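Side-chain contact in decapping nuclease RAI1 (PDB 5BUD), which hydrolyses NAD caps and other modified or triphosphorylated 5' ends of RNA, using divalent metal ions, and directly stabilizes and stimulates the exoribonuclease RAT1: residues I100-F103 against R104-T108. Residues are numbered along the deposited sequence; the frame is centred on the assembly and turned at random.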
loop_
_atom_site.group_PDB
_atom_site.type_symbol
_atom_site.label_atom_id
_atom_site.label_comp_id
_atom_site.label_asym_id
_atom_site.label_seq_id
_atom_site.Cartn_x
_atom_site.Cartn_y
_atom_site.Cartn_z
ATOM N N ILE A 100 -14.548 -5.949 6.802
ATOM C CA ILE A 100 -13.429 -6.434 5.986
ATOM C C ILE A 100 -12.105 -6.196 6.716
ATOM O O ILE A 100 -11.911 -5.154 7.314
ATOM C CB ILE A 100 -13.448 -5.715 4.625
ATOM C CG1 ILE A 100 -14.704 -6.107 3.856
ATOM C CG2 ILE A 100 -12.211 -6.062 3.804
ATOM C CD1 ILE A 100 -14.825 -5.426 2.496
ATOM N N ILE A 101 -11.209 -7.174 6.698
ATOM C CA ILE A 101 -9.870 -6.968 7.198
ATOM C C ILE A 101 -8.907 -7.333 6.097
ATOM O O ILE A 101 -8.939 -8.463 5.601
ATOM C CB ILE A 101 -9.611 -7.782 8.456
ATOM C CG1 ILE A 101 -10.487 -7.256 9.605
ATOM C CG2 ILE A 101 -8.135 -7.763 8.856
ATOM C CD1 ILE A 101 -10.446 -8.177 10.827
ATOM N N THR A 102 -8.041 -6.395 5.718
ATOM C CA THR A 102 -7.176 -6.619 4.576
ATOM C C THR A 102 -5.950 -5.722 4.566
ATOM O O THR A 102 -5.705 -4.971 5.500
ATOM C CB THR A 102 -7.975 -6.530 3.232
ATOM O OG1 THR A 102 -7.203 -7.072 2.128
ATOM C CG2 THR A 102 -8.421 -5.155 2.944
ATOM N N PHE A 103 -5.135 -5.849 3.532
ATOM C CA PHE A 103 -4.004 -4.942 3.369
ATOM C C PHE A 103 -4.408 -3.785 2.432
ATOM O O PHE A 103 -5.187 -3.954 1.481
ATOM C CB PHE A 103 -2.799 -5.691 2.834
ATOM C CG PHE A 103 -2.223 -6.668 3.805
ATOM C CD1 PHE A 103 -2.680 -7.975 3.852
ATOM C CD2 PHE A 103 -1.203 -6.282 4.663
ATOM C CE1 PHE A 103 -2.126 -8.885 4.751
ATOM C CE2 PHE A 103 -0.662 -7.182 5.569
ATOM C CZ PHE A 103 -1.125 -8.479 5.613
ATOM N N ARG A 104 -3.888 -2.603 2.718
ATOM C CA ARG A 104 -4.171 -1.422 1.896
ATOM C C ARG A 104 -3.812 -1.560 0.419
ATOM O O ARG A 104 -4.526 -1.008 -0.419
ATOM C CB ARG A 104 -3.495 -0.170 2.456
ATOM C CG ARG A 104 -2.038 -0.060 2.095
ATOM C CD ARG A 104 -1.693 1.281 1.455
ATOM N NE ARG A 104 -0.259 1.271 1.253
ATOM C CZ ARG A 104 0.656 1.850 2.029
ATOM N NH1 ARG A 104 0.338 2.595 3.102
ATOM N NH2 ARG A 104 1.930 1.686 1.700
ATOM N N GLU A 105 -2.757 -2.307 0.077
ATOM C CA GLU A 105 -2.372 -2.440 -1.329
ATOM C C GLU A 105 -3.466 -3.139 -2.124
ATOM O O GLU A 105 -3.673 -2.874 -3.314
ATOM C CB GLU A 105 -1.051 -3.198 -1.489
ATOM C CG GLU A 105 -0.441 -3.005 -2.861
ATOM C CD GLU A 105 0.389 -4.180 -3.361
ATOM O OE1 GLU A 105 0.726 -4.174 -4.570
ATOM O OE2 GLU A 105 0.702 -5.094 -2.568
ATOM N N ILE A 106 -4.192 -4.013 -1.450
ATOM C CA ILE A 106 -5.287 -4.703 -2.067
ATOM C C ILE A 106 -6.421 -3.732 -2.449
ATOM O O ILE A 106 -6.880 -3.776 -3.580
ATOM C CB ILE A 106 -5.777 -5.857 -1.181
ATOM C CG1 ILE A 106 -4.710 -6.968 -1.198
ATOM C CG2 ILE A 106 -7.091 -6.371 -1.709
ATOM C CD1 ILE A 106 -4.902 -8.025 -0.141
ATOM N N MET A 107 -6.862 -2.872 -1.542
ATOM C CA MET A 107 -7.868 -1.853 -1.899
ATOM C C MET A 107 -7.373 -0.793 -2.865
ATOM O O MET A 107 -8.168 -0.249 -3.658
ATOM C CB MET A 107 -8.431 -1.186 -0.650
ATOM C CG MET A 107 -9.235 -2.145 0.200
ATOM S SD MET A 107 -10.605 -2.875 -0.730
ATOM C CE MET A 107 -10.446 -4.521 -0.125
ATOM N N THR A 108 -6.086 -0.463 -2.798
ATOM C CA THR A 108 -5.487 0.442 -3.781
ATOM C C THR A 108 -5.671 -0.106 -5.221
ATOM O O THR A 108 -6.010 0.637 -6.097
ATOM C CB THR A 108 -3.987 0.661 -3.500
ATOM O OG1 THR A 108 -3.832 1.222 -2.191
ATOM C CG2 THR A 108 -3.340 1.607 -4.530
#
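Phe103, the last residue of strand 100-103, is also the N-cap of the helix that starts at Arg104, and the chain swings through 93° between the two short axes. Phe103 O accepts a weak hydrogen bond from Ile106 N, 3.1 Å away and bent to 133° at the hydrogen, which closes the first turn. At the next residue, Arg104 O takes two donors from Thr108, one turn further along: the backbone N at 2.9 Å, and OG1, which comes from above the carbonyl plane.

Thr102 fills the inside of the bend with both its branches. OG1 lies against the end of Ile106, 3.4 Å from CD1, while Thr102 OG1 has its hydrogen bond with Ile134 O of strand 131-136. With OG1 anti to the backbone N (chi1 -166°), CG2 is turned to Met107; that chain bends at chi2 and chi3, bringing CE to 3.7 Å from Thr102 CG2. Strand 100-103 runs parallel to both 131-136 and 217-228 in the PD-(D/E)XK nuclease domain, and the turn takes the chain away from these strands, with Met107 meeting Leu274 of helix 255-275. Phe103 packs its CB 4.3 Å from Ile106 CD1, but its ring leads away from the helix to meet Phe78 edge-to-face. Arg104 turns away from the strand, toward the metal site, donating from NH1 to the backbone O of Glu224, a manganese ligand, and touching Gln271, a probable substrate-binding residue.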